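Local coordinates for protein flavodoxin (Streptococcus pneumoniae serotype 4, PDB 5LJL) that probably serves as a low-potential electron donor to a number of redox enzymes, using FMN as its cofactor, at residues A5-A10 with L32-D37; A20-D25 with R135-A140; S45-A50 with L79-K84. All coordinates share one frame; numbering follows the deposited sequence.

In the fold
Contact 1 lies in the parallel sheet, and the other two lie on its opposite faces. Contact 2 joins helices 15-29 and 130-146 on the side of I7 and V36. It touches contact 1 directly, A24 CB packing 3.4 Å from V36 CG2. Contact 3 joins two loops on the side of K6 and V8, where F47 CZ comes to 3.7 Å from V8 CG2. With the sheet between them, contacts 2 and 3 do not meet; their nearest atoms are about 11 Å apart. In flavodoxins the loop after the first strand binds the FMN phosphate, and here that loop connects strand 4-9 of contact 1 to helix 15-29 of contact 2.

Contact 1: A5-A10 with L32-D37; sequences AKIVFA and LDVDVD
I7 and V34 meet on the tightly packed face of this strand pair, where I7 CD1 lies 3.8 Å from V34 CG2. A5 and V36 point to the same face. The small A5 leaves its CB 4.2 Å from V34 CB, while the branched residues fill the space beneath helix 15-29, whose A24 touches I7 and V36. F9 extends this apolar patch. Its CG sits between the backbone N and the carbonyl carbon (chi1 71°), and beyond it the ring meets the neighbouring strand obliquely, with CE2 3.9 Å from V36 CG1 and CD2 3.4 Å from D37 O.

On the opposite face V8 is buried against F47 and F72, but K6, D35 and D37 make a more polar, more open side. K6 and D35 extend side by side in the same direction, and K6 NZ forms a salt bridge with D35 OD2 at 2.9 Å. The amine meets that oxygen on its anti side, 19° out of the carboxylate plane. D37 OD2, 5.8 Å from K6 NZ, is too far for a direct bond but probably adds to the favourable field around the amine. One water donates to both I7 O and D37 OD2, tying a backbone carbonyl to an acid. Long, flexible lysine and short aspartates suit a surface that solvent can reach.

Between the faces, five backbone hydrogen bonds join the strands, I7 N to D35 O being nearly straight at 177°. I7 O accepts the N-H of D37, so both polar backbone atoms of I7 are used. Parallel strands joined through helix 15-29 form the opening beta-alpha-beta unit of the flavodoxin-like fold.

Contact 2: A20-D25 with R135-A140; sequences ADIVAD and RLEQFA
I22 is the first residue of 20-25 to touch the other helix. Its CG2, anti to the backbone N, lies 3.9 Å from L136 CB, and L136 CD1 is close to both CG2 and CD1 of the isoleucine. The two side chains cross at about a right angle. Farther out, I22 O accepts a bond from a water at 2.7 Å; the same water also reaches E137 OE2, but only weakly. E137 is well placed here, its aliphatic CG skirting I22 while its carboxylate turns to the wetter margin.

V23 comes next and spreads its two methyls over different partners. CG2 meets L136 CD2 at 3.9 Å. CG1, anti to the backbone N (chi1 173°), approaches F139 CE2 at 4.1 Å, at the edge of the ring and near its plane. A140 completes the set: its CB lies 4.0 Å from V23 O, and having no larger side chain lets the backbones come together, with V23 and A140 CA atoms 5.8 Å apart.

A24 turns away from this helix toward the sheet, its small side chain letting the helix lie close to V34. F139 and L136 likewise reach V122 of strand 116-125.

No direct hydrogen bond joins the segments; apolar contacts dominate, with one water bridging weakly at the margin. The helix axes approach to 8.8 Å and cross at -46°. Two helices packed side by side over one face of a parallel sheet form one outer layer of the alpha-beta-alpha sandwich of flavodoxins.

Contact 3: S45-A50 with L79-K84; sequences SDFLEA and LNLNGK
K84 reaches across to L48 and A50, where its ammonium group is gripped by two backbone carbonyls. K84 NZ donates to L48 O at 2.7 Å and to A50 O at 3.1 Å. The approaches differ: at L48 O the nitrogen stands above the carbonyl plane, 49° out of it, whereas at A50 O it is tilted by 27°. A bend at chi2 (-65°) puts CD beside A50 O, and the rest of the chain is extended. Lysine suits the place because its amine can donate several bonds at the end of a long apolar stem.

Several other backbone atoms find partners within their own segments. L48 N bonds to S45 O, E49 N to D46 O and A50 N to F47 O, which keeps 45-50 wound in a tight, helix-like coil. Across the way, K84 N bonds to L81 O and closes a type II turn. G83 occupies the turn position at which a CB would collide with the preceding carbonyl oxygen. Backbone bonds of L81 with T113 and of K84 with E116 tie this turn to the fold.

Leucines provide the apolar part of the contact. L48 CD2 lies 3.7 Å from L81 CD2, their side chains crossing at about a right angle, and 3.5 Å from N80 O. L79 CD1 reaches S45 CA at 3.7 Å. L81 CD2 also meets F47 CB at 4.2 Å, on the inner side, where L76 of helix 67-77 touches both L81 and F47.

The chemistry implies a charge-dipole clasp: two carbonyl dipoles accept from one amine and bind the loops together, with no counter-ion among the contacting atoms of the two segments.

Contact 1: A5-A10 with L32-D37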
ATOM      1  N   ALA A   5      -6.579 -10.068  -1.420  1.00 13.49           N
ATOM      2  CA  ALA A   5      -5.830  -8.798  -1.342  1.00 12.22           C
ATOM      3  C   ALA A   5      -4.319  -9.149  -1.234  1.00 12.76           C
ATOM      4  O   ALA A   5      -3.949 -10.032  -0.449  1.00 13.15           O
ATOM      5  CB  ALA A   5      -6.265  -8.016  -0.155  1.00 11.12           C
ATOM      6  N   LYS A   6      -3.464  -8.471  -2.028  1.00 11.44           N
ATOM      7  CA  LYS A   6      -1.968  -8.591  -1.943  1.00 11.93           C
ATOM      8  C   LYS A   6      -1.458  -7.241  -1.460  1.00 11.39           C
ATOM      9  O   LYS A   6      -1.768  -6.214  -2.089  1.00 11.63           O
ATOM     10  CB  LYS A   6      -1.389  -9.019  -3.264  1.00 11.39           C
ATOM     11  CG  LYS A   6      -1.597 -10.501  -3.591  1.00 11.93           C
ATOM     12  CD  LYS A   6      -1.023 -10.834  -4.966  1.00 13.09           C
ATOM     13  CE  LYS A   6      -1.051 -12.299  -5.392  1.00 14.85           C
ATOM     14  NZ  LYS A   6      -0.290 -13.128  -4.479  1.00 16.51           N
ATOM     15  N   ILE A   7      -0.840  -7.237  -0.292  1.00 10.36           N
ATOM     16  CA  ILE A   7      -0.237  -6.038   0.297  1.00 10.39           C
ATOM     17  C   ILE A   7       1.278  -6.155   0.169  1.00 12.07           C
ATOM     18  O   ILE A   7       1.878  -7.178   0.634  1.00 11.85           O
ATOM     19  CB  ILE A   7      -0.664  -5.894   1.800  1.00 11.55           C
ATOM     20  CG1 ILE A   7      -2.183  -5.804   1.954  1.00 12.15           C
ATOM     21  CG2 ILE A   7       0.048  -4.726   2.509  1.00 11.79           C
ATOM     22  CD1 ILE A   7      -2.655  -5.836   3.413  1.00 13.39           C
ATOM     23  N   VAL A   8       1.909  -5.168  -0.455  1.00 11.31           N
ATOM     24  CA  VAL A   8       3.375  -5.169  -0.629  1.00 11.84           C
ATOM     25  C   VAL A   8       3.913  -3.996   0.134  1.00 11.47           C
ATOM     26  O   VAL A   8       3.439  -2.859  -0.073  1.00 10.78           O
ATOM     27  CB  VAL A   8       3.751  -5.143  -2.115  1.00 12.77           C
ATOM     28  CG1 VAL A   8       5.279  -5.150  -2.271  1.00 13.11           C
ATOM     29  CG2 VAL A   8       3.095  -6.312  -2.826  1.00 13.41           C
ATOM     30  N   PHE A   9       4.903  -4.230   0.981  1.00  9.68           N
ATOM     31  CA  PHE A   9       5.437  -3.181   1.830  1.00 10.91           C
ATOM     32  C   PHE A   9       6.956  -2.995   1.698  1.00 10.91           C
ATOM     33  O   PHE A   9       7.692  -3.925   1.278  1.00 11.78           O
ATOM     34  CB  PHE A   9       5.064  -3.352   3.321  1.00 11.10           C
ATOM     35  CG  PHE A   9       5.759  -4.490   4.016  1.00 11.99           C
ATOM     36  CD1 PHE A   9       7.029  -4.316   4.547  1.00 12.58           C
ATOM     37  CD2 PHE A   9       5.130  -5.729   4.112  1.00 12.41           C
ATOM     38  CE1 PHE A   9       7.654  -5.385   5.195  1.00 12.97           C
ATOM     39  CE2 PHE A   9       5.742  -6.802   4.748  1.00 12.49           C
ATOM     40  CZ  PHE A   9       7.008  -6.617   5.265  1.00 12.68           C
ATOM     41  N   ALA A  10       7.404  -1.800   2.014  1.00 12.28           N
ATOM     42  CA  ALA A  10       8.812  -1.499   2.260  1.00 12.72           C
ATOM     43  C   ALA A  10       8.856  -0.817   3.643  1.00 12.34           C
ATOM     44  O   ALA A  10       8.023   0.064   3.918  1.00 13.31           O
ATOM     45  CB  ALA A  10       9.348  -0.589   1.192  1.00 13.47           C
ATOM     46  N   LEU A  32     -11.466 -11.701   3.830  1.00 14.62           N
ATOM     47  CA  LEU A  32     -10.604 -11.833   2.649  1.00 15.47           C
ATOM     48  C   LEU A  32      -9.389 -12.766   2.944  1.00 15.83           C
ATOM     49  O   LEU A  32      -8.974 -12.923   4.096  1.00 17.09           O
ATOM     50  CB  LEU A  32     -10.084 -10.461   2.145  1.00 16.23           C
ATOM     51  CG  LEU A  32     -11.085  -9.492   1.553  1.00 15.49           C
ATOM     52  CD1 LEU A  32     -11.930  -8.795   2.607  1.00 15.74           C
ATOM     53  CD2 LEU A  32     -10.333  -8.458   0.724  1.00 15.40           C
ATOM     54  N   ASP A  33      -8.867 -13.350   1.864  1.00 17.43           N
ATOM     55  CA  ASP A  33      -7.558 -13.974   1.896  1.00 20.37           C
ATOM     56  C   ASP A  33      -6.594 -12.832   1.679  1.00 16.93           C
ATOM     57  O   ASP A  33      -6.824 -12.036   0.773  1.00 17.49           O
ATOM     58  CB  ASP A  33      -7.385 -14.968   0.763  1.00 23.66           C
ATOM     59  CG  ASP A  33      -8.085 -16.273   1.033  1.00 28.78           C
ATOM     60  OD1 ASP A  33      -8.168 -17.086   0.103  1.00 31.93           O
ATOM     61  OD2 ASP A  33      -8.516 -16.469   2.181  1.00 32.53           O
ATOM     62  N   VAL A  34      -5.536 -12.771   2.466  1.00 17.03           N
ATOM     63  CA  VAL A  34      -4.539 -11.712   2.284  1.00 17.88           C
ATOM     64  C   VAL A  34      -3.108 -12.220   2.318  1.00 18.59           C
ATOM     65  O   VAL A  34      -2.744 -13.027   3.210  1.00 18.17           O
ATOM     66  CB  VAL A  34      -4.865 -10.358   2.985  1.00 19.81           C
ATOM     67  CG1 VAL A  34      -6.210 -10.284   3.695  1.00 17.76           C
ATOM     68  CG2 VAL A  34      -3.700  -9.529   3.546  1.00 18.89           C
ATOM     69  N   ASP A  35      -2.340 -11.784   1.326  1.00 14.01           N
ATOM     70  CA  ASP A  35      -0.882 -11.969   1.336  1.00 15.25           C
ATOM     71  C   ASP A  35      -0.228 -10.648   1.753  1.00 13.67           C
ATOM     72  O   ASP A  35      -0.639  -9.608   1.231  1.00 13.82           O
ATOM     73  CB  ASP A  35      -0.407 -12.322  -0.066  1.00 14.26           C
ATOM     74  CG  ASP A  35      -1.002 -13.605  -0.595  1.00 15.23           C
ATOM     75  OD1 ASP A  35      -1.303 -14.515   0.219  1.00 20.15           O
ATOM     76  OD2 ASP A  35      -1.205 -13.680  -1.812  1.00 15.12           O
ATOM     77  N   VAL A  36       0.788 -10.671   2.618  1.00 12.85           N
ATOM     78  CA  VAL A  36       1.529  -9.483   3.082  1.00 15.08           C
ATOM     79  C   VAL A  36       3.002  -9.831   2.849  1.00 15.52           C
ATOM     80  O   VAL A  36       3.530 -10.799   3.431  1.00 15.44           O
ATOM     81  CB  VAL A  36       1.302  -9.183   4.586  1.00 16.42           C
ATOM     82  CG1 VAL A  36       2.040  -7.932   5.072  1.00 17.56           C
ATOM     83  CG2 VAL A  36      -0.187  -9.059   4.909  1.00 16.81           C
ATOM     84  N   ASP A  37       3.646  -9.102   1.959  1.00 15.18           N
ATOM     85  CA  ASP A  37       5.033  -9.426   1.590  1.00 15.84           C
ATOM     86  C   ASP A  37       5.875  -8.178   1.474  1.00 15.17           C
ATOM     87  O   ASP A  37       5.411  -7.155   0.988  1.00 12.93           O
ATOM     88  CB  ASP A  37       5.035 -10.126   0.255  1.00 15.28           C
ATOM     89  CG  ASP A  37       4.365 -11.470   0.295  1.00 19.67           C
ATOM     90  OD1 ASP A  37       4.991 -12.454   0.755  1.00 19.81           O
ATOM     91  OD2 ASP A  37       3.205 -11.566  -0.099  1.00 15.82           O
TER
HETATM   92  O   HOH W   1       1.874  -9.466  -1.249  1.00 15.39           O

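Contact 2: A20-D25 with R135-A140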
ATOM      1  N   ALA A  20       1.058  -1.900   7.398  1.00 11.33           N
ATOM      2  CA  ALA A  20       0.626  -2.944   6.458  1.00 12.02           C
ATOM      3  C   ALA A  20      -0.149  -4.029   7.225  1.00 12.45           C
ATOM      4  O   ALA A  20      -1.183  -4.559   6.778  1.00 11.56           O
ATOM      5  CB  ALA A  20       1.857  -3.552   5.775  1.00 12.27           C
ATOM      6  N   ASP A  21       0.430  -4.426   8.352  1.00 15.12           N
ATOM      7  CA  ASP A  21      -0.164  -5.452   9.205  1.00 16.01           C
ATOM      8  C   ASP A  21      -1.527  -5.092   9.790  1.00 14.27           C
ATOM      9  O   ASP A  21      -2.412  -5.994   9.845  1.00 15.02           O
ATOM     10  CB  ASP A  21       0.842  -5.866  10.290  1.00 16.65           C
ATOM     11  CG  ASP A  21       1.995  -6.694   9.749  1.00 19.26           C
ATOM     12  OD1 ASP A  21       1.901  -7.365   8.657  1.00 21.62           O
ATOM     13  OD2 ASP A  21       3.026  -6.696  10.490  1.00 21.14           O
ATOM     14  N   ILE A  22      -1.714  -3.826  10.164  1.00 12.78           N
ATOM     15  CA  ILE A  22      -3.011  -3.364  10.611  1.00 13.21           C
ATOM     16  C   ILE A  22      -4.066  -3.528   9.513  1.00 13.61           C
ATOM     17  O   ILE A  22      -5.214  -3.933   9.785  1.00 12.05           O
ATOM     18  CB  ILE A  22      -2.923  -1.913  11.115  1.00 13.96           C
ATOM     19  CG1 ILE A  22      -2.099  -1.862  12.389  1.00 15.59           C
ATOM     20  CG2 ILE A  22      -4.270  -1.205  11.253  1.00 14.85           C
ATOM     21  CD1 ILE A  22      -1.454  -0.528  12.646  1.00 17.48           C
ATOM     22  N   VAL A  23      -3.705  -3.099   8.298  1.00 11.37           N
ATOM     23  CA  VAL A  23      -4.634  -3.225   7.182  1.00 12.23           C
ATOM     24  C   VAL A  23      -4.956  -4.686   6.872  1.00 11.66           C
ATOM     25  O   VAL A  23      -6.128  -5.037   6.748  1.00 13.31           O
ATOM     26  CB  VAL A  23      -4.055  -2.517   5.933  1.00 11.79           C
ATOM     27  CG1 VAL A  23      -4.920  -2.775   4.714  1.00 12.03           C
ATOM     28  CG2 VAL A  23      -3.903  -0.995   6.202  1.00 11.02           C
ATOM     29  N   ALA A  24      -3.917  -5.544   6.822  1.00 12.21           N
ATOM     30  CA  ALA A  24      -4.057  -6.964   6.575  1.00 12.39           C
ATOM     31  C   ALA A  24      -4.982  -7.600   7.589  1.00 13.42           C
ATOM     32  O   ALA A  24      -5.813  -8.383   7.194  1.00 14.45           O
ATOM     33  CB  ALA A  24      -2.731  -7.674   6.670  1.00 12.62           C
ATOM     34  N   ASP A  25      -4.811  -7.250   8.867  1.00 13.48           N
ATOM     35  CA  ASP A  25      -5.597  -7.859   9.938  1.00 15.10           C
ATOM     36  C   ASP A  25      -7.075  -7.506   9.813  1.00 14.19           C
ATOM     37  O   ASP A  25      -7.953  -8.408  10.018  1.00 15.11           O
ATOM     38  CB  ASP A  25      -5.009  -7.551  11.285  1.00 17.33           C
ATOM     39  CG  ASP A  25      -3.701  -8.302  11.528  1.00 19.48           C
ATOM     40  OD1 ASP A  25      -3.377  -9.245  10.747  1.00 24.66           O
ATOM     41  OD2 ASP A  25      -3.054  -7.924  12.497  1.00 23.27           O
ATOM     42  N   ARG A 135      -8.079   5.158  11.006  1.00 13.85           N
ATOM     43  CA  ARG A 135      -8.080   5.591   9.616  1.00 15.13           C
ATOM     44  C   ARG A 135      -7.729   4.395   8.705  1.00 12.78           C
ATOM     45  O   ARG A 135      -8.311   4.182   7.621  1.00 12.69           O
ATOM     46  CB  ARG A 135      -7.143   6.774   9.363  1.00 17.47           C
ATOM     47  CG  ARG A 135      -7.749   8.138   9.730  1.00 23.50           C
ATOM     48  CD  ARG A 135      -6.796   9.332   9.488  1.00 30.69           C
ATOM     49  NE  ARG A 135      -7.602  10.564   9.582  1.00 44.75           N
ATOM     50  CZ  ARG A 135      -7.954  11.195  10.721  1.00 55.95           C
ATOM     51  NH1 ARG A 135      -7.498  10.779  11.916  1.00 55.48           N
ATOM     52  NH2 ARG A 135      -8.769  12.267  10.676  1.00 51.02           N
ATOM     53  N   LEU A 136      -6.710   3.644   9.108  1.00 11.31           N
ATOM     54  CA  LEU A 136      -6.334   2.455   8.360  1.00 10.71           C
ATOM     55  C   LEU A 136      -7.439   1.435   8.304  1.00 10.88           C
ATOM     56  O   LEU A 136      -7.638   0.684   7.292  1.00 10.43           O
ATOM     57  CB  LEU A 136      -5.088   1.824   8.981  1.00  9.47           C
ATOM     58  CG  LEU A 136      -3.796   2.608   8.826  1.00 10.97           C
ATOM     59  CD1 LEU A 136      -2.716   2.189   9.823  1.00 11.58           C
ATOM     60  CD2 LEU A 136      -3.262   2.617   7.390  1.00 11.23           C
ATOM     61  N   GLU A 137      -8.110   1.258   9.432  1.00 11.12           N
ATOM     62  CA  GLU A 137      -9.273   0.331   9.464  1.00 11.78           C
ATOM     63  C   GLU A 137     -10.423   0.791   8.554  1.00 10.46           C
ATOM     64  O   GLU A 137     -10.977  -0.037   7.790  1.00 10.13           O
ATOM     65  CB  GLU A 137      -9.732   0.063  10.901  1.00 13.81           C
ATOM     66  CG  GLU A 137      -8.730  -0.843  11.683  1.00 17.25           C
ATOM     67  CD  GLU A 137      -9.152  -1.021  13.132  1.00 21.35           C
ATOM     68  OE1 GLU A 137     -10.109  -0.363  13.568  1.00 24.82           O
ATOM     69  OE2 GLU A 137      -8.545  -1.887  13.778  1.00 24.60           O
ATOM     70  N   GLN A 138     -10.706   2.088   8.496  1.00 10.45           N
ATOM     71  CA  GLN A 138     -11.738   2.596   7.607  1.00 10.52           C
ATOM     72  C   GLN A 138     -11.364   2.405   6.137  1.00 10.63           C
ATOM     73  O   GLN A 138     -12.221   2.023   5.313  1.00  9.11           O
ATOM     74  CB  GLN A 138     -12.075   4.029   7.886  1.00 13.15           C
ATOM     75  CG  GLN A 138     -12.690   4.260   9.271  1.00 14.64           C
ATOM     76  CD  GLN A 138     -12.655   5.725   9.604  1.00 19.27           C
ATOM     77  OE1 GLN A 138     -11.635   6.396   9.512  1.00 23.23           O
ATOM     78  NE2 GLN A 138     -13.792   6.232  10.003  1.00 21.75           N
ATOM     79  N   PHE A 139     -10.075   2.636   5.831  1.00 10.45           N
ATOM     80  CA  PHE A 139      -9.509   2.309   4.476  1.00 10.35           C
ATOM     81  C   PHE A 139      -9.750   0.851   4.097  1.00  9.86           C
ATOM     82  O   PHE A 139     -10.262   0.566   3.032  1.00  9.78           O
ATOM     83  CB  PHE A 139      -8.014   2.687   4.561  1.00 10.44           C
ATOM     84  CG  PHE A 139      -7.148   2.228   3.442  1.00 10.51           C
ATOM     85  CD1 PHE A 139      -6.881   3.026   2.337  1.00 10.86           C
ATOM     86  CD2 PHE A 139      -6.527   0.994   3.520  1.00 10.26           C
ATOM     87  CE1 PHE A 139      -5.991   2.591   1.359  1.00 10.42           C
ATOM     88  CE2 PHE A 139      -5.676   0.568   2.530  1.00 11.96           C
ATOM     89  CZ  PHE A 139      -5.397   1.378   1.443  1.00 10.57           C
ATOM     90  N   ALA A 140      -9.369  -0.112   4.958  1.00  9.60           N
ATOM     91  CA  ALA A 140      -9.585  -1.524   4.676  1.00  9.57           C
ATOM     92  C   ALA A 140     -11.054  -1.852   4.514  1.00  9.35           C
ATOM     93  O   ALA A 140     -11.458  -2.577   3.603  1.00 10.49           O
ATOM     94  CB  ALA A 140      -8.955  -2.349   5.816  1.00 10.15           C
TER
HETATM   95  O   HOH W   2      -6.496  -4.215  12.170  1.00 15.73           O

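Contact 3: S45-A50 with L79-K84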
ATOM      1  N   SER A  45       4.032  -8.135 -10.843  1.00 12.29           N
ATOM      2  CA  SER A  45       3.063  -8.873 -11.644  1.00 13.65           C
ATOM      3  C   SER A  45       2.164  -9.832 -10.869  1.00 13.47           C
ATOM      4  O   SER A  45       1.077 -10.243 -11.376  1.00 13.76           O
ATOM      5  CB  SER A  45       3.763  -9.579 -12.835  1.00 14.36           C
ATOM      6  OG  SER A  45       4.669 -10.536 -12.353  1.00 15.27           O
ATOM      7  N   ASP A  46       2.529 -10.185  -9.646  1.00 12.75           N
ATOM      8  CA  ASP A  46       1.677 -10.990  -8.790  1.00 13.50           C
ATOM      9  C   ASP A  46       0.338 -10.306  -8.571  1.00 12.69           C
ATOM     10  O   ASP A  46      -0.654 -10.984  -8.320  1.00 13.05           O
ATOM     11  CB  ASP A  46       2.279 -11.341  -7.444  1.00 15.18           C
ATOM     12  CG  ASP A  46       3.616 -12.040  -7.533  1.00 18.59           C
ATOM     13  OD1 ASP A  46       4.235 -12.090  -6.452  1.00 18.11           O
ATOM     14  OD2 ASP A  46       4.010 -12.538  -8.622  1.00 19.39           O
ATOM     15  N   PHE A  47       0.304  -8.986  -8.684  1.00 12.64           N
ATOM     16  CA  PHE A  47      -0.986  -8.231  -8.623  1.00 12.04           C
ATOM     17  C   PHE A  47      -2.052  -8.686  -9.625  1.00 13.32           C
ATOM     18  O   PHE A  47      -3.276  -8.519  -9.329  1.00 14.58           O
ATOM     19  CB  PHE A  47      -0.734  -6.719  -8.751  1.00 12.02           C
ATOM     20  CG  PHE A  47      -0.135  -6.053  -7.483  1.00 11.49           C
ATOM     21  CD1 PHE A  47      -0.421  -6.488  -6.190  1.00 10.88           C
ATOM     22  CD2 PHE A  47       0.624  -4.859  -7.627  1.00 11.74           C
ATOM     23  CE1 PHE A  47       0.104  -5.818  -5.076  1.00 11.86           C
ATOM     24  CE2 PHE A  47       1.127  -4.162  -6.476  1.00 10.85           C
ATOM     25  CZ  PHE A  47       0.831  -4.670  -5.226  1.00 10.57           C
ATOM     26  N   LEU A  48      -1.624  -9.198 -10.789  1.00 13.07           N
ATOM     27  CA  LEU A  48      -2.637  -9.746 -11.747  1.00 14.75           C
ATOM     28  C   LEU A  48      -3.542 -10.784 -11.154  1.00 15.19           C
ATOM     29  O   LEU A  48      -4.677 -10.931 -11.617  1.00 16.43           O
ATOM     30  CB  LEU A  48      -1.984 -10.276 -13.017  1.00 16.07           C
ATOM     31  CG  LEU A  48      -1.283  -9.187 -13.859  1.00 17.63           C
ATOM     32  CD1 LEU A  48      -0.270  -9.719 -14.875  1.00 21.31           C
ATOM     33  CD2 LEU A  48      -2.304  -8.238 -14.477  1.00 18.50           C
ATOM     34  N   GLU A  49      -3.030 -11.539 -10.183  1.00 14.94           N
ATOM     35  CA  GLU A  49      -3.791 -12.586  -9.516  1.00 17.73           C
ATOM     36  C   GLU A  49      -4.761 -12.112  -8.459  1.00 18.15           C
ATOM     37  O   GLU A  49      -5.627 -12.874  -8.024  1.00 21.15           O
ATOM     38  CB  GLU A  49      -2.843 -13.628  -8.924  1.00 23.45           C
ATOM     39  CG  GLU A  49      -2.041 -14.345 -10.004  1.00 27.74           C
ATOM     40  CD  GLU A  49      -0.775 -15.024  -9.510  1.00 37.05           C
ATOM     41  OE1 GLU A  49       0.026 -14.354  -8.803  1.00 47.66           O
ATOM     42  OE2 GLU A  49      -0.544 -16.222  -9.895  1.00 48.36           O
ATOM     43  N   ALA A  50      -4.645 -10.873  -7.982  1.00 15.46           N
ATOM     44  CA  ALA A  50      -5.458 -10.435  -6.862  1.00 15.92           C
ATOM     45  C   ALA A  50      -6.642  -9.575  -7.275  1.00 14.70           C
ATOM     46  O   ALA A  50      -6.679  -9.010  -8.352  1.00 16.76           O
ATOM     47  CB  ALA A  50      -4.598  -9.645  -5.927  1.00 16.42           C
ATOM     48  N   LEU A  79       2.682  -2.528 -16.045  1.00 14.58           N
ATOM     49  CA  LEU A  79       1.545  -3.511 -16.036  1.00 15.85           C
ATOM     50  C   LEU A  79       0.228  -2.872 -16.440  1.00 17.13           C
ATOM     51  O   LEU A  79       0.068  -1.663 -16.289  1.00 16.71           O
ATOM     52  CB  LEU A  79       1.313  -4.063 -14.619  1.00 16.87           C
ATOM     53  CG  LEU A  79       2.443  -4.871 -13.989  1.00 17.45           C
ATOM     54  CD1 LEU A  79       2.044  -5.404 -12.594  1.00 17.55           C
ATOM     55  CD2 LEU A  79       2.853  -6.023 -14.912  1.00 17.88           C
ATOM     56  N   ASN A  80      -0.721  -3.679 -16.947  1.00 16.15           N
ATOM     57  CA  ASN A  80      -2.114  -3.220 -17.111  1.00 18.81           C
ATOM     58  C   ASN A  80      -2.941  -3.944 -16.065  1.00 17.36           C
ATOM     59  O   ASN A  80      -2.967  -5.178 -15.995  1.00 21.90           O
ATOM     60  CB  ASN A  80      -2.663  -3.422 -18.539  1.00 21.17           C
ATOM     61  CG  ASN A  80      -1.981  -2.483 -19.543  1.00 27.26           C
ATOM     62  OD1 ASN A  80      -2.143  -1.233 -19.477  1.00 35.81           O
ATOM     63  ND2 ASN A  80      -1.182  -3.052 -20.443  1.00 29.61           N
ATOM     64  N   LEU A  81      -3.488  -3.164 -15.141  1.00 14.82           N
ATOM     65  CA  LEU A  81      -4.274  -3.616 -14.047  1.00 14.67           C
ATOM     66  C   LEU A  81      -5.723  -3.120 -14.122  1.00 16.92           C
ATOM     67  O   LEU A  81      -6.392  -2.921 -13.097  1.00 16.87           O
ATOM     68  CB  LEU A  81      -3.638  -3.181 -12.696  1.00 14.50           C
ATOM     69  CG  LEU A  81      -2.212  -3.696 -12.402  1.00 15.40           C
ATOM     70  CD1 LEU A  81      -1.714  -3.176 -11.064  1.00 13.97           C
ATOM     71  CD2 LEU A  81      -2.219  -5.143 -12.376  1.00 15.58           C
ATOM     72  N   ASN A  82      -6.265  -3.014 -15.333  1.00 17.50           N
ATOM     73  CA  ASN A  82      -7.726  -2.835 -15.432  1.00 20.80           C
ATOM     74  C   ASN A  82      -8.539  -3.904 -14.692  1.00 22.01           C
ATOM     75  O   ASN A  82      -8.245  -5.128 -14.710  1.00 24.97           O
ATOM     76  CB  ASN A  82      -8.171  -2.720 -16.902  1.00 23.40           C
ATOM     77  CG  ASN A  82      -7.548  -1.516 -17.596  1.00 25.72           C
ATOM     78  OD1 ASN A  82      -8.180  -0.465 -17.697  1.00 34.69           O
ATOM     79  ND2 ASN A  82      -6.280  -1.617 -17.990  1.00 28.14           N
ATOM     80  N   GLY A  83      -9.546  -3.436 -13.964  1.00 21.24           N
ATOM     81  CA  GLY A  83     -10.372  -4.335 -13.157  1.00 22.47           C
ATOM     82  C   GLY A  83      -9.873  -4.620 -11.759  1.00 21.25           C
ATOM     83  O   GLY A  83     -10.500  -5.401 -11.043  1.00 27.79           O
ATOM     84  N   LYS A  84      -8.745  -4.018 -11.359  1.00 18.15           N
ATOM     85  CA  LYS A  84      -8.264  -4.206 -10.000  1.00 17.26           C
ATOM     86  C   LYS A  84      -8.589  -2.927  -9.196  1.00 15.40           C
ATOM     87  O   LYS A  84      -8.596  -1.853  -9.754  1.00 16.87           O
ATOM     88  CB  LYS A  84      -6.745  -4.427  -9.960  1.00 18.06           C
ATOM     89  CG  LYS A  84      -6.141  -5.478 -10.928  1.00 20.05           C
ATOM     90  CD  LYS A  84      -6.594  -6.846 -10.617  1.00 20.45           C
ATOM     91  CE  LYS A  84      -5.987  -7.913 -11.530  1.00 22.08           C
ATOM     92  NZ  LYS A  84      -6.733  -9.187 -11.399  1.00 21.35           N
TER